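Local structure of major capsid protein (Faustovirus, 5J7O) at residues Pro83-Pro94 against Gln387-Ile396. The protein serves as the major capsid protein of a large double-stranded DNA virus, a double jelly-roll subunit that assembles as a trimer. Sequence-based numbering, arbitrary orientation.
Sequences PTYNSTIQFSIP and QAVQNIELYI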
ATOM      1  N   PRO B  83     -27.772 -16.801 -20.629  1.00 47.69           N
ATOM      2  CA  PRO B  83     -27.241 -15.440 -20.719  1.00 45.73           C
ATOM      3  C   PRO B  83     -26.180 -15.306 -21.799  1.00 46.21           C
ATOM      4  O   PRO B  83     -25.432 -16.240 -22.095  1.00 45.88           O
ATOM      5  CB  PRO B  83     -26.635 -15.215 -19.331  1.00 45.91           C
ATOM      6  CG  PRO B  83     -26.205 -16.585 -18.911  1.00 45.94           C
ATOM      7  CD  PRO B  83     -27.234 -17.531 -19.468  1.00 46.86           C
ATOM      8  N   THR B  84     -26.129 -14.114 -22.392  1.00 46.65           N
ATOM      9  CA  THR B  84     -25.137 -13.787 -23.407  1.00 45.19           C
ATOM     10  C   THR B  84     -24.655 -12.359 -23.196  1.00 44.61           C
ATOM     11  O   THR B  84     -25.270 -11.575 -22.468  1.00 44.13           O
ATOM     12  CB  THR B  84     -25.693 -13.923 -24.836  1.00 45.83           C
ATOM     13  OG1 THR B  84     -26.782 -13.009 -25.017  1.00 46.59           O
ATOM     14  CG2 THR B  84     -26.173 -15.342 -25.112  1.00 45.21           C
ATOM     15  N   TYR B  85     -23.538 -12.031 -23.845  1.00 43.86           N
ATOM     16  CA  TYR B  85     -23.120 -10.642 -23.954  1.00 43.26           C
ATOM     17  C   TYR B  85     -24.186  -9.831 -24.686  1.00 45.26           C
ATOM     18  O   TYR B  85     -24.973 -10.362 -25.476  1.00 47.48           O
ATOM     19  CB  TYR B  85     -21.797 -10.523 -24.715  1.00 41.73           C
ATOM     20  CG  TYR B  85     -20.547 -10.921 -23.958  1.00 39.69           C
ATOM     21  CD1 TYR B  85     -19.941 -10.044 -23.065  1.00 37.78           C
ATOM     22  CD2 TYR B  85     -19.945 -12.155 -24.174  1.00 38.56           C
ATOM     23  CE1 TYR B  85     -18.786 -10.398 -22.388  1.00 36.49           C
ATOM     24  CE2 TYR B  85     -18.791 -12.516 -23.502  1.00 36.20           C
ATOM     25  CZ  TYR B  85     -18.216 -11.635 -22.611  1.00 36.37           C
ATOM     26  OH  TYR B  85     -17.069 -11.992 -21.941  1.00 36.60           O
ATOM     27  N   ASN B  86     -24.200  -8.524 -24.419  1.00 46.11           N
ATOM     28  CA  ASN B  86     -25.038  -7.576 -25.156  1.00 46.49           C
ATOM     29  C   ASN B  86     -26.516  -7.959 -25.074  1.00 47.40           C
ATOM     30  O   ASN B  86     -27.211  -8.077 -26.085  1.00 47.71           O
ATOM     31  CB  ASN B  86     -24.575  -7.471 -26.613  1.00 47.77           C
ATOM     32  CG  ASN B  86     -25.205  -6.304 -27.348  1.00 50.34           C
ATOM     33  OD1 ASN B  86     -25.413  -5.233 -26.778  1.00 52.20           O
ATOM     34  ND2 ASN B  86     -25.517  -6.509 -28.623  1.00 50.38           N
ATOM     35  N   SER B  87     -27.000  -8.155 -23.849  1.00 47.23           N
ATOM     36  CA  SER B  87     -28.378  -8.577 -23.647  1.00 48.60           C
ATOM     37  C   SER B  87     -28.862  -8.093 -22.288  1.00 48.44           C
ATOM     38  O   SER B  87     -28.091  -7.584 -21.471  1.00 48.54           O
ATOM     39  CB  SER B  87     -28.519 -10.099 -23.756  1.00 49.52           C
ATOM     40  OG  SER B  87     -27.836 -10.750 -22.698  1.00 49.34           O
ATOM     41  N   THR B  88     -30.161  -8.259 -22.060  1.00 49.32           N
ATOM     42  CA  THR B  88     -30.793  -7.916 -20.794  1.00 48.54           C
ATOM     43  C   THR B  88     -31.084  -9.189 -20.012  1.00 47.91           C
ATOM     44  O   THR B  88     -31.715 -10.115 -20.532  1.00 47.56           O
ATOM     45  CB  THR B  88     -32.083  -7.126 -21.021  1.00 49.25           C
ATOM     46  OG1 THR B  88     -31.768  -5.834 -21.556  1.00 49.71           O
ATOM     47  CG2 THR B  88     -32.841  -6.953 -19.714  1.00 47.96           C
ATOM     48  N   ILE B  89     -30.617  -9.231 -18.768  1.00 47.47           N
ATOM     49  CA  ILE B  89     -30.815 -10.363 -17.870  1.00 45.66           C
ATOM     50  C   ILE B  89     -31.681  -9.890 -16.711  1.00 45.39           C
ATOM     51  O   ILE B  89     -31.417  -8.834 -16.125  1.00 45.96           O
ATOM     52  CB  ILE B  89     -29.470 -10.917 -17.370  1.00 44.12           C
ATOM     53  CG1 ILE B  89     -28.615 -11.384 -18.549  1.00 45.51           C
ATOM     54  CG2 ILE B  89     -29.684 -12.044 -16.381  1.00 41.91           C
ATOM     55  CD1 ILE B  89     -27.232 -11.841 -18.152  1.00 46.33           C
ATOM     56  N   GLN B  90     -32.715 -10.663 -16.384  1.00 45.48           N
ATOM     57  CA  GLN B  90     -33.657 -10.274 -15.342  1.00 44.76           C
ATOM     58  C   GLN B  90     -33.840 -11.405 -14.344  1.00 46.13           C
ATOM     59  O   GLN B  90     -34.125 -12.542 -14.732  1.00 47.44           O
ATOM     60  CB  GLN B  90     -35.015  -9.884 -15.930  1.00 44.47           C
ATOM     61  CG  GLN B  90     -35.958  -9.284 -14.901  1.00 46.43           C
ATOM     62  CD  GLN B  90     -37.374  -9.146 -15.412  1.00 49.98           C
ATOM     63  OE1 GLN B  90     -38.030 -10.137 -15.732  1.00 51.17           O
ATOM     64  NE2 GLN B  90     -37.857  -7.911 -15.490  1.00 51.81           N
ATOM     65  N   PHE B  91     -33.688 -11.083 -13.062  1.00 45.27           N
ATOM     66  CA  PHE B  91     -33.953 -12.006 -11.971  1.00 44.92           C
ATOM     67  C   PHE B  91     -35.223 -11.587 -11.245  1.00 44.66           C
ATOM     68  O   PHE B  91     -35.472 -10.393 -11.049  1.00 45.09           O
ATOM     69  CB  PHE B  91     -32.800 -12.036 -10.961  1.00 44.03           C
ATOM     70  CG  PHE B  91     -31.466 -12.371 -11.556  1.00 42.52           C
ATOM     71  CD1 PHE B  91     -30.663 -11.379 -12.091  1.00 42.74           C
ATOM     72  CD2 PHE B  91     -31.001 -13.675 -11.555  1.00 41.65           C
ATOM     73  CE1 PHE B  91     -29.428 -11.682 -12.631  1.00 43.06           C
ATOM     74  CE2 PHE B  91     -29.767 -13.985 -12.093  1.00 41.89           C
ATOM     75  CZ  PHE B  91     -28.980 -12.987 -12.631  1.00 42.52           C
ATOM     76  N   SER B  92     -36.022 -12.569 -10.847  1.00 43.75           N
ATOM     77  CA  SER B  92     -37.042 -12.324  -9.842  1.00 45.00           C
ATOM     78  C   SER B  92     -36.416 -12.429  -8.458  1.00 45.37           C
ATOM     79  O   SER B  92     -35.479 -13.201  -8.236  1.00 45.82           O
ATOM     80  CB  SER B  92     -38.195 -13.320  -9.972  1.00 46.38           C
ATOM     81  OG  SER B  92     -38.964 -13.070 -11.136  1.00 47.52           O
ATOM     82  N   ILE B  93     -36.925 -11.628  -7.531  1.00 44.47           N
ATOM     83  CA  ILE B  93     -36.493 -11.720  -6.139  1.00 43.21           C
ATOM     84  C   ILE B  93     -37.425 -12.706  -5.446  1.00 44.23           C
ATOM     85  O   ILE B  93     -38.573 -12.358  -5.134  1.00 44.27           O
ATOM     86  CB  ILE B  93     -36.495 -10.345  -5.452  1.00 41.47           C
ATOM     87  CG1 ILE B  93     -35.628  -9.364  -6.244  1.00 39.75           C
ATOM     88  CG2 ILE B  93     -35.983 -10.467  -4.025  1.00 40.69           C
ATOM     89  CD1 ILE B  93     -35.630  -7.957  -5.690  1.00 38.86           C
ATOM     90  N   PRO B  94     -36.982 -13.939  -5.198  1.00 45.92           N
ATOM     91  CA  PRO B  94     -37.898 -14.961  -4.683  1.00 46.67           C
ATOM     92  C   PRO B  94     -38.409 -14.614  -3.296  1.00 49.06           C
ATOM     93  O   PRO B  94     -37.812 -13.832  -2.554  1.00 49.26           O
ATOM     94  CB  PRO B  94     -37.037 -16.232  -4.651  1.00 45.77           C
ATOM     95  CG  PRO B  94     -35.858 -15.934  -5.526  1.00 45.11           C
ATOM     96  CD  PRO B  94     -35.622 -14.465  -5.390  1.00 44.84           C
ATOM     97  N   GLN B 387     -17.526 -16.799 -27.187  1.00 45.25           N
ATOM     98  CA  GLN B 387     -17.255 -17.010 -25.771  1.00 44.12           C
ATOM     99  C   GLN B 387     -18.549 -16.906 -24.976  1.00 44.13           C
ATOM    100  O   GLN B 387     -19.236 -15.881 -25.018  1.00 42.79           O
ATOM    101  CB  GLN B 387     -16.236 -15.993 -25.263  1.00 43.09           C
ATOM    102  CG  GLN B 387     -15.810 -16.236 -23.824  1.00 41.76           C
ATOM    103  CD  GLN B 387     -15.330 -14.978 -23.134  1.00 39.71           C
ATOM    104  OE1 GLN B 387     -15.591 -13.866 -23.594  1.00 40.02           O
ATOM    105  NE2 GLN B 387     -14.626 -15.145 -22.021  1.00 38.48           N
ATOM    106  N   ALA B 388     -18.876 -17.967 -24.249  1.00 44.88           N
ATOM    107  CA  ALA B 388     -20.163 -18.074 -23.584  1.00 44.49           C
ATOM    108  C   ALA B 388     -20.112 -17.506 -22.172  1.00 42.02           C
ATOM    109  O   ALA B 388     -19.083 -17.561 -21.492  1.00 39.84           O
ATOM    110  CB  ALA B 388     -20.620 -19.532 -23.534  1.00 46.93           C
ATOM    111  N   VAL B 389     -21.240 -16.943 -21.744  1.00 42.29           N
ATOM    112  CA  VAL B 389     -21.483 -16.657 -20.333  1.00 39.52           C
ATOM    113  C   VAL B 389     -21.998 -17.957 -19.722  1.00 38.39           C
ATOM    114  O   VAL B 389     -23.165 -18.315 -19.887  1.00 39.26           O
ATOM    115  CB  VAL B 389     -22.470 -15.503 -20.138  1.00 36.25           C
ATOM    116  CG1 VAL B 389     -22.810 -15.340 -18.663  1.00 36.27           C
ATOM    117  CG2 VAL B 389     -21.896 -14.212 -20.702  1.00 34.63           C
ATOM    118  N   GLN B 390     -21.119 -18.678 -19.029  1.00 37.64           N
ATOM    119  CA  GLN B 390     -21.436 -20.034 -18.599  1.00 41.35           C
ATOM    120  C   GLN B 390     -22.413 -20.080 -17.433  1.00 43.96           C
ATOM    121  O   GLN B 390     -23.108 -21.088 -17.272  1.00 44.79           O
ATOM    122  CB  GLN B 390     -20.148 -20.775 -18.233  1.00 42.96           C
ATOM    123  CG  GLN B 390     -19.172 -20.886 -19.394  1.00 43.94           C
ATOM    124  CD  GLN B 390     -17.947 -21.707 -19.056  1.00 43.11           C
ATOM    125  OE1 GLN B 390     -17.198 -21.378 -18.135  1.00 42.82           O
ATOM    126  NE2 GLN B 390     -17.737 -22.787 -19.801  1.00 42.96           N
ATOM    127  N   ASN B 391     -22.493 -19.022 -16.629  1.00 46.82           N
ATOM    128  CA  ASN B 391     -23.410 -19.009 -15.499  1.00 48.41           C
ATOM    129  C   ASN B 391     -23.578 -17.582 -15.004  1.00 48.67           C
ATOM    130  O   ASN B 391     -22.612 -16.816 -14.962  1.00 50.99           O
ATOM    131  CB  ASN B 391     -22.908 -19.907 -14.360  1.00 51.35           C
ATOM    132  CG  ASN B 391     -23.832 -19.898 -13.159  1.00 54.76           C
ATOM    133  OD1 ASN B 391     -24.948 -20.416 -13.217  1.00 54.48           O
ATOM    134  ND2 ASN B 391     -23.370 -19.315 -12.060  1.00 59.35           N
ATOM    135  N   ILE B 392     -24.809 -17.231 -14.639  1.00 45.75           N
ATOM    136  CA  ILE B 392     -25.069 -15.980 -13.939  1.00 43.52           C
ATOM    137  C   ILE B 392     -26.228 -16.192 -12.969  1.00 42.87           C
ATOM    138  O   ILE B 392     -27.309 -16.652 -13.352  1.00 43.24           O
ATOM    139  CB  ILE B 392     -25.323 -14.815 -14.918  1.00 41.90           C
ATOM    140  CG1 ILE B 392     -25.387 -13.488 -14.161  1.00 40.29           C
ATOM    141  CG2 ILE B 392     -26.585 -15.029 -15.743  1.00 41.33           C
ATOM    142  CD1 ILE B 392     -25.317 -12.269 -15.054  1.00 37.72           C
ATOM    143  N   GLU B 393     -25.990 -15.894 -11.693  1.00 42.51           N
ATOM    144  CA  GLU B 393     -26.967 -16.121 -10.639  1.00 41.71           C
ATOM    145  C   GLU B 393     -26.939 -14.954  -9.668  1.00 39.05           C
ATOM    146  O   GLU B 393     -25.872 -14.410  -9.369  1.00 38.86           O
ATOM    147  CB  GLU B 393     -26.690 -17.432  -9.886  1.00 43.28           C
ATOM    148  CG  GLU B 393     -27.122 -18.690 -10.620  1.00 47.62           C
ATOM    149  CD  GLU B 393     -26.736 -19.956  -9.876  1.00 54.05           C
ATOM    150  OE1 GLU B 393     -25.530 -20.150  -9.614  1.00 57.02           O
ATOM    151  OE2 GLU B 393     -27.639 -20.753  -9.545  1.00 55.92           O
ATOM    152  N   LEU B 394     -28.115 -14.576  -9.174  1.00 37.68           N
ATOM    153  CA  LEU B 394     -28.248 -13.498  -8.204  1.00 36.41           C
ATOM    154  C   LEU B 394     -28.318 -14.089  -6.802  1.00 38.44           C
ATOM    155  O   LEU B 394     -29.187 -14.920  -6.516  1.00 40.11           O
ATOM    156  CB  LEU B 394     -29.491 -12.653  -8.485  1.00 35.34           C
ATOM    157  CG  LEU B 394     -29.838 -11.633  -7.396  1.00 34.12           C
ATOM    158  CD1 LEU B 394     -28.711 -10.626  -7.213  1.00 31.99           C
ATOM    159  CD2 LEU B 394     -31.150 -10.928  -7.705  1.00 36.36           C
ATOM    160  N   TYR B 395     -27.408 -13.658  -5.934  1.00 37.76           N
ATOM    161  CA  TYR B 395     -27.387 -14.072  -4.538  1.00 36.37           C
ATOM    162  C   TYR B 395     -28.059 -12.998  -3.694  1.00 36.20           C
ATOM    163  O   TYR B 395     -27.692 -11.821  -3.774  1.00 35.97           O
ATOM    164  CB  TYR B 395     -25.954 -14.306  -4.055  1.00 35.91           C
ATOM    165  CG  TYR B 395     -25.290 -15.546  -4.615  1.00 37.05           C
ATOM    166  CD1 TYR B 395     -25.155 -15.732  -5.984  1.00 38.72           C
ATOM    167  CD2 TYR B 395     -24.780 -16.522  -3.770  1.00 37.74           C
ATOM    168  CE1 TYR B 395     -24.546 -16.861  -6.496  1.00 40.08           C
ATOM    169  CE2 TYR B 395     -24.167 -17.654  -4.272  1.00 39.13           C
ATOM    170  CZ  TYR B 395     -24.053 -17.818  -5.636  1.00 40.99           C
ATOM    171  OH  TYR B 395     -23.445 -18.943  -6.143  1.00 41.90           O
ATOM    172  N   ILE B 396     -29.043 -13.401  -2.894  1.00 34.88           N
ATOM    173  CA  ILE B 396     -29.834 -12.477  -2.090  1.00 33.97           C
ATOM    174  C   ILE B 396     -29.774 -12.921  -0.637  1.00 34.32           C
ATOM    175  O   ILE B 396     -30.092 -14.074  -0.322  1.00 34.16           O
ATOM    176  CB  ILE B 396     -31.297 -12.410  -2.567  1.00 32.69           C
ATOM    177  CG1 ILE B 396     -31.362 -12.148  -4.072  1.00 32.13           C
ATOM    178  CG2 ILE B 396     -32.056 -11.335  -1.803  1.00 32.04           C
ATOM    179  CD1 ILE B 396     -32.740 -12.344  -4.659  1.00 33.75           C
TER
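Phe91 and Leu394 meet in the core of a jelly-roll sandwich, one of the two such folds in this double jelly-roll chain. Strand 88-92 borders one sheet, next to strand 320-326, while strand 389-396 belongs to the facing sheet, between strands 69-76 and 99-109. The axes of strands 88-92 and 389-396 approach to 8.2 Å, their N-to-C directions 37° apart, so side chains rather than backbone bonds join the two layers.

The aromatic contact is a CH-pi one: Leu394 CB sits over one face of the Phe91 ring, 3.7 Å from its centroid. With CG anti to the carbonyl carbon (chi1 -56°), the ring is turned toward the facing strand, which brings Phe91 CE2 to 3.4 Å from Leu394 N, and Ile392 O meets its edge in the ring plane. Pro78 also packs against Phe91.

Aliphatic contacts continue along the strands before and after this ring. Ile392 splits its branches: CD1 meets Ile89 CD1 tip to tip at 3.7 Å, whereas CG2 lies alongside Pro83 CG at 3.5 Å, the two side chains running in opposite directions. Val389 CG1 touches the same proline carbon, CG, at 3.6 Å. Beyond the end of strand 88-92, Ile396 CD1 reaches both Ile93 CG2 and Pro94 CD, the latter at 3.7 Å.

The polar contact is at the loop end. The extended chain of Gln387, buried, carries its amide to the Tyr85 hydroxyl; its NE2 is bound by Ala110 O and Tyr177 OH, and its OE1 also accepts from Gln329 NE2. That grip on both amide atoms should fix the rotation of the group. Tyr85 OH donates to Gln387 OE1 at 2.9 Å, arriving 49° out of the carbonyl plane.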